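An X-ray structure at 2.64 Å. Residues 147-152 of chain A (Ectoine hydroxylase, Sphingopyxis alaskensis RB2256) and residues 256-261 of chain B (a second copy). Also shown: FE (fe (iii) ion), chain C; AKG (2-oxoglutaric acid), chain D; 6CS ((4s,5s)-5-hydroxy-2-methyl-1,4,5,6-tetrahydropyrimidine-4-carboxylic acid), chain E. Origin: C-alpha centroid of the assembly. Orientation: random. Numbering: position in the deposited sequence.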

ATOM      1  N   ARG A 147      -6.489   0.611  -7.894  1.00 57.57           N
ATOM      2  CA  ARG A 147      -5.518  -0.236  -8.581  1.00 56.33           C
ATOM      3  C   ARG A 147      -4.068   0.205  -8.381  1.00 58.49           C
ATOM      4  O   ARG A 147      -3.757   1.378  -8.151  1.00 53.83           O
ATOM      5  N   GLU A 148      -3.178  -0.767  -8.491  1.00 58.74           N
ATOM      6  CA  GLU A 148      -1.760  -0.505  -8.414  1.00 53.37           C
ATOM      7  C   GLU A 148      -1.311   0.351  -9.584  1.00 51.96           C
ATOM      8  O   GLU A 148      -2.034   0.511 -10.553  1.00 56.74           O
ATOM      9  N   PHE A 149      -0.120   0.913  -9.494  1.00 46.43           N
ATOM     10  CA  PHE A 149       0.490   1.481 -10.679  1.00 51.33           C
ATOM     11  C   PHE A 149       2.009   1.321 -10.686  1.00 51.30           C
ATOM     12  O   PHE A 149       2.726   2.112 -10.072  1.00 49.91           O
ATOM     13  N   TYR A 150       2.472   0.306 -11.420  1.00 45.24           N
ATOM     14  CA  TYR A 150       3.852  -0.182 -11.385  1.00 39.59           C
ATOM     15  C   TYR A 150       4.925   0.879 -11.631  1.00 43.05           C
ATOM     16  O   TYR A 150       4.645   1.978 -12.138  1.00 45.85           O
ATOM     17  N   TRP A 151       6.156   0.516 -11.266  1.00 42.98           N
ATOM     18  CA  TRP A 151       7.334   1.365 -11.390  1.00 41.72           C
ATOM     19  C   TRP A 151       7.638   1.829 -12.816  1.00 42.39           C
ATOM     20  O   TRP A 151       7.530   1.050 -13.766  1.00 40.93           O
ATOM     21  N   HIS A 152       8.064   3.085 -12.945  1.00 38.06           N
ATOM     22  CA  HIS A 152       8.370   3.668 -14.247  1.00 40.81           C
ATOM     23  C   HIS A 152       8.915   5.103 -14.118  1.00 41.80           C
ATOM     24  O   HIS A 152       8.545   5.857 -13.202  1.00 37.66           O
TER
ATOM     25  N   ASN B 256      -2.782  -4.105   1.624  1.00 41.07           N
ATOM     26  CA  ASN B 256      -2.628  -3.743   0.216  1.00 40.18           C
ATOM     27  C   ASN B 256      -1.619  -4.674  -0.462  1.00 43.24           C
ATOM     28  O   ASN B 256      -0.933  -5.455   0.203  1.00 40.10           O
ATOM     29  N   GLY B 257      -1.534  -4.579  -1.789  1.00 43.66           N
ATOM     30  CA  GLY B 257      -0.547  -5.313  -2.553  1.00 45.33           C
ATOM     31  C   GLY B 257       0.879  -4.832  -2.352  1.00 48.32           C
ATOM     32  O   GLY B 257       1.133  -3.801  -1.732  1.00 47.43           O
ATOM     33  N   ASN B 258       1.822  -5.584  -2.896  1.00 49.83           N
ATOM     34  CA  ASN B 258       3.228  -5.256  -2.752  1.00 47.62           C
ATOM     35  C   ASN B 258       3.897  -5.262  -4.114  1.00 46.88           C
ATOM     36  O   ASN B 258       4.092  -6.315  -4.712  1.00 46.87           O
ATOM     37  N   ILE B 259       4.244  -4.081  -4.608  1.00 44.01           N
ATOM     38  CA  ILE B 259       4.971  -3.977  -5.864  1.00 42.01           C
ATOM     39  C   ILE B 259       6.449  -3.695  -5.629  1.00 42.92           C
ATOM     40  O   ILE B 259       7.231  -3.671  -6.576  1.00 42.97           O
ATOM     41  N   THR B 260       6.833  -3.481  -4.374  1.00 40.34           N
ATOM     42  CA  THR B 260       8.239  -3.244  -4.063  1.00 45.58           C
ATOM     43  C   THR B 260       9.052  -4.514  -4.318  1.00 46.21           C
ATOM     44  O   THR B 260       8.479  -5.583  -4.471  1.00 44.50           O
ATOM     45  N   PRO B 261      10.393  -4.390  -4.404  1.00 51.82           N
ATOM     46  CA  PRO B 261      11.311  -5.543  -4.444  1.00 45.90           C
ATOM     47  C   PRO B 261      11.452  -6.246  -3.094  1.00 50.17           C
ATOM     48  O   PRO B 261      12.234  -7.188  -2.969  1.00 53.04           O
TER

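A single isoleucine dominates chain B's side of this contact: B:Ile259 meets four successive residues of chain A, A:Glu148 to A:Trp151, and also supplies the backbone acceptor for the one hydrogen bond that crosses between the stretches. The example illustrates a general principle, that an aromatic residue with a polar edge can bind one neighbour in two ways at once. A:Trp151, in the m rotamer (chi2 107°), points toward chain B and donates from NE1 to B:Ile259 O at 3.0 Å, with an N-H...O angle of 151°. The same indole lays a face against the isoleucine side chain: B:Ile259 CD1 lies 4.1 Å from the centroid of the five-membered ring of A:Trp151, 22° off its normal, a CH-pi contact. B:Ile259 adopts p at chi1 and t at chi2, and its CG2 approaches A:Glu148 CG to a tight 3.2 Å. A:Tyr150 (t) leaves the backbone sideways, yet its ring comes nearer, with CD1 4.4 Å from B:Ile259 CB.

A:Glu148 points toward chain B with chi1 and chi2 both between wells. Its OE2 lies 3.5 Å from B:Gly257 CA, where the absence of a side chain matters: an ideal CB on the glycine would sit 2.6 Å from that A:Glu148 OE2, a clash. The carboxylate oxygen finds its hydrogen bond elsewhere in the structure.

B:Asn258 and B:Thr260 point away and pair within their own chain, B:Thr260 OG1 donating to B:Asn258 OD1 at 2.6 Å. On chain A, A:Phe149 and A:His152 face the bound groups instead. A:Phe149 (t) points away from chain B and offers a ring face to 2-oxoglutarate, its CG 3.4 Å from AKG C5, while at the ring edge its CZ lies 3.6 Å from 6CS O. A:His152 (p) binds iron through NE2 at 2.4 Å from FE, which AKG O5 at 2.5 Å and 6CS OG1 at 2.0 Å also bind, while its ND1 donates to A:Tyr150 O at 3.0 Å.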

ATOM      1  CB  ARG A 147      -5.816  -0.320 -10.084  1.00 59.74           C
ATOM      2  CG  ARG A 147      -5.207   0.829 -10.914  1.00 69.38           C
ATOM      3  CD  ARG A 147      -5.032   0.477 -12.408  1.00 75.67           C
ATOM      4  NE  ARG A 147      -4.317   1.511 -13.165  1.00 76.66           N
ATOM      5  CZ  ARG A 147      -4.901   2.537 -13.789  1.00 84.23           C
ATOM      6  NH1 ARG A 147      -6.222   2.687 -13.753  1.00 84.99           N
ATOM      7  NH2 ARG A 147      -4.163   3.422 -14.452  1.00 86.50           N
ATOM      8  CB  GLU A 148      -1.002  -1.827  -8.414  1.00 48.74           C
ATOM      9  CG  GLU A 148      -0.127  -1.956  -7.182  1.00 58.17           C
ATOM     10  CD  GLU A 148      -0.562  -3.044  -6.166  1.00 67.44           C
ATOM     11  OE1 GLU A 148      -1.053  -4.129  -6.596  1.00 65.20           O
ATOM     12  OE2 GLU A 148      -0.376  -2.812  -4.934  1.00 54.39           O
ATOM     13  CB  PHE A 149       0.081   2.936 -10.924  1.00 57.48           C
ATOM     14  CG  PHE A 149       0.237   3.332 -12.352  1.00 68.39           C
ATOM     15  CD1 PHE A 149      -0.818   3.175 -13.243  1.00 71.98           C
ATOM     16  CD2 PHE A 149       1.467   3.769 -12.836  1.00 65.65           C
ATOM     17  CE1 PHE A 149      -0.668   3.493 -14.585  1.00 76.15           C
ATOM     18  CE2 PHE A 149       1.626   4.090 -14.178  1.00 69.15           C
ATOM     19  CZ  PHE A 149       0.557   3.953 -15.053  1.00 74.98           C
ATOM     20  CB  TYR A 150       4.019  -1.330 -12.398  1.00 40.13           C
ATOM     21  CG  TYR A 150       5.166  -2.286 -12.127  1.00 33.49           C
ATOM     22  CD1 TYR A 150       5.137  -3.163 -11.044  1.00 37.24           C
ATOM     23  CD2 TYR A 150       6.258  -2.332 -12.970  1.00 34.33           C
ATOM     24  CE1 TYR A 150       6.185  -4.040 -10.804  1.00 34.70           C
ATOM     25  CE2 TYR A 150       7.301  -3.196 -12.744  1.00 40.28           C
ATOM     26  CZ  TYR A 150       7.263  -4.050 -11.662  1.00 41.10           C
ATOM     27  OH  TYR A 150       8.320  -4.907 -11.459  1.00 46.49           O
ATOM     28  CB  TRP A 151       8.546   0.622 -10.858  1.00 39.57           C
ATOM     29  CG  TRP A 151       8.422   0.227  -9.421  1.00 43.65           C
ATOM     30  CD1 TRP A 151       8.209  -1.041  -8.922  1.00 39.45           C
ATOM     31  CD2 TRP A 151       8.529   1.094  -8.286  1.00 38.23           C
ATOM     32  NE1 TRP A 151       8.165  -1.002  -7.546  1.00 40.37           N
ATOM     33  CE2 TRP A 151       8.357   0.295  -7.129  1.00 42.84           C
ATOM     34  CE3 TRP A 151       8.737   2.468  -8.134  1.00 39.46           C
ATOM     35  CZ2 TRP A 151       8.387   0.832  -5.835  1.00 34.34           C
ATOM     36  CZ3 TRP A 151       8.765   2.998  -6.860  1.00 42.67           C
ATOM     37  CH2 TRP A 151       8.590   2.176  -5.721  1.00 40.14           C
ATOM     38  CB  HIS A 152       7.105   3.726 -15.085  1.00 35.20           C
ATOM     39  CG  HIS A 152       6.142   4.771 -14.616  1.00 42.92           C
ATOM     40  ND1 HIS A 152       5.175   4.532 -13.665  1.00 51.32           N
ATOM     41  CD2 HIS A 152       6.036   6.077 -14.935  1.00 47.82           C
ATOM     42  CE1 HIS A 152       4.496   5.646 -13.434  1.00 49.95           C
ATOM     43  NE2 HIS A 152       5.000   6.597 -14.196  1.00 51.47           N
TER
ATOM     44  CB  ASN B 256      -2.153  -2.281   0.030  1.00 37.38           C
ATOM     45  CG  ASN B 256      -3.080  -1.252   0.689  1.00 42.15           C
ATOM     46  OD1 ASN B 256      -4.221  -1.056   0.270  1.00 44.42           O
ATOM     47  ND2 ASN B 256      -2.567  -0.564   1.705  1.00 44.92           N
ATOM     48  CB  ASN B 258       3.905  -6.260  -1.806  1.00 46.39           C
ATOM     49  CG  ASN B 258       5.397  -6.030  -1.664  1.00 47.26           C
ATOM     50  OD1 ASN B 258       5.913  -4.942  -1.936  1.00 45.47           O
ATOM     51  ND2 ASN B 258       6.100  -7.062  -1.218  1.00 50.05           N
ATOM     52  CB  ILE B 259       4.397  -2.876  -6.749  1.00 43.47           C
ATOM     53  CG1 ILE B 259       4.944  -1.510  -6.343  1.00 39.98           C
ATOM     54  CG2 ILE B 259       2.921  -2.891  -6.645  1.00 40.52           C
ATOM     55  CD1 ILE B 259       4.428  -0.393  -7.193  1.00 43.32           C
ATOM     56  CB  THR B 260       8.430  -2.775  -2.601  1.00 48.48           C
ATOM     57  OG1 THR B 260       8.268  -3.889  -1.699  1.00 48.53           O
ATOM     58  CG2 THR B 260       7.440  -1.664  -2.278  1.00 38.47           C
ATOM     59  CB  PRO B 261      12.662  -4.903  -4.791  1.00 43.95           C
ATOM     60  CG  PRO B 261      12.339  -3.593  -5.422  1.00 41.05           C
ATOM     61  CD  PRO B 261      11.080  -3.130  -4.765  1.00 45.45           C
TER
HETATM   62 FE    FE C 401       4.128   8.772 -13.808  1.00 61.70          FE
HETATM   63  C1  AKG D 402       0.249   9.712 -12.339  1.00 84.35           C
HETATM   64  O1  AKG D 402      -0.954   9.421 -12.615  1.00 76.74           O
HETATM   65  O2  AKG D 402       0.660  10.892 -12.577  1.00 81.19           O
HETATM   66  C2  AKG D 402       1.189   8.654 -11.735  1.00 78.60           C
HETATM   67  O5  AKG D 402       2.257   8.373 -12.254  1.00 66.95           O
HETATM   68  C3  AKG D 402       0.818   7.921 -10.463  1.00 71.42           C
HETATM   69  C4  AKG D 402       0.515   6.493 -10.835  1.00 72.07           C
HETATM   70  C5  AKG D 402      -0.757   6.507 -11.661  1.00 86.34           C
HETATM   71  O3  AKG D 402      -1.872   6.399 -11.080  1.00 90.97           O
HETATM   72  O4  AKG D 402      -0.710   6.632 -12.921  1.00 84.80           O
HETATM   73  O   6CS E 403       1.926   5.896 -17.707  1.00 79.69           O
HETATM   74  C   6CS E 403       3.139   6.225 -17.502  1.00 77.60           C
HETATM   75  OXT 6CS E 403       3.984   5.294 -17.362  1.00 69.28           O
HETATM   76  CA  6CS E 403       3.557   7.678 -17.506  1.00 78.77           C
HETATM   77  N   6CS E 403       2.672   8.205 -18.490  1.00 82.14           N
HETATM   78  CAI 6CS E 403       2.124   9.401 -18.507  1.00 80.50           C
HETATM   79  CAA 6CS E 403       1.187   9.675 -19.651  1.00 71.19           C
HETATM   80  NAG 6CS E 403       2.384  10.382 -17.502  1.00 78.52           N
HETATM   81  CG2 6CS E 403       3.280   9.980 -16.490  1.00 75.19           C
HETATM   82  CB  6CS E 403       3.535   8.501 -16.197  1.00 77.24           C
HETATM   83  OG1 6CS E 403       4.879   8.468 -15.643  1.00 74.26           O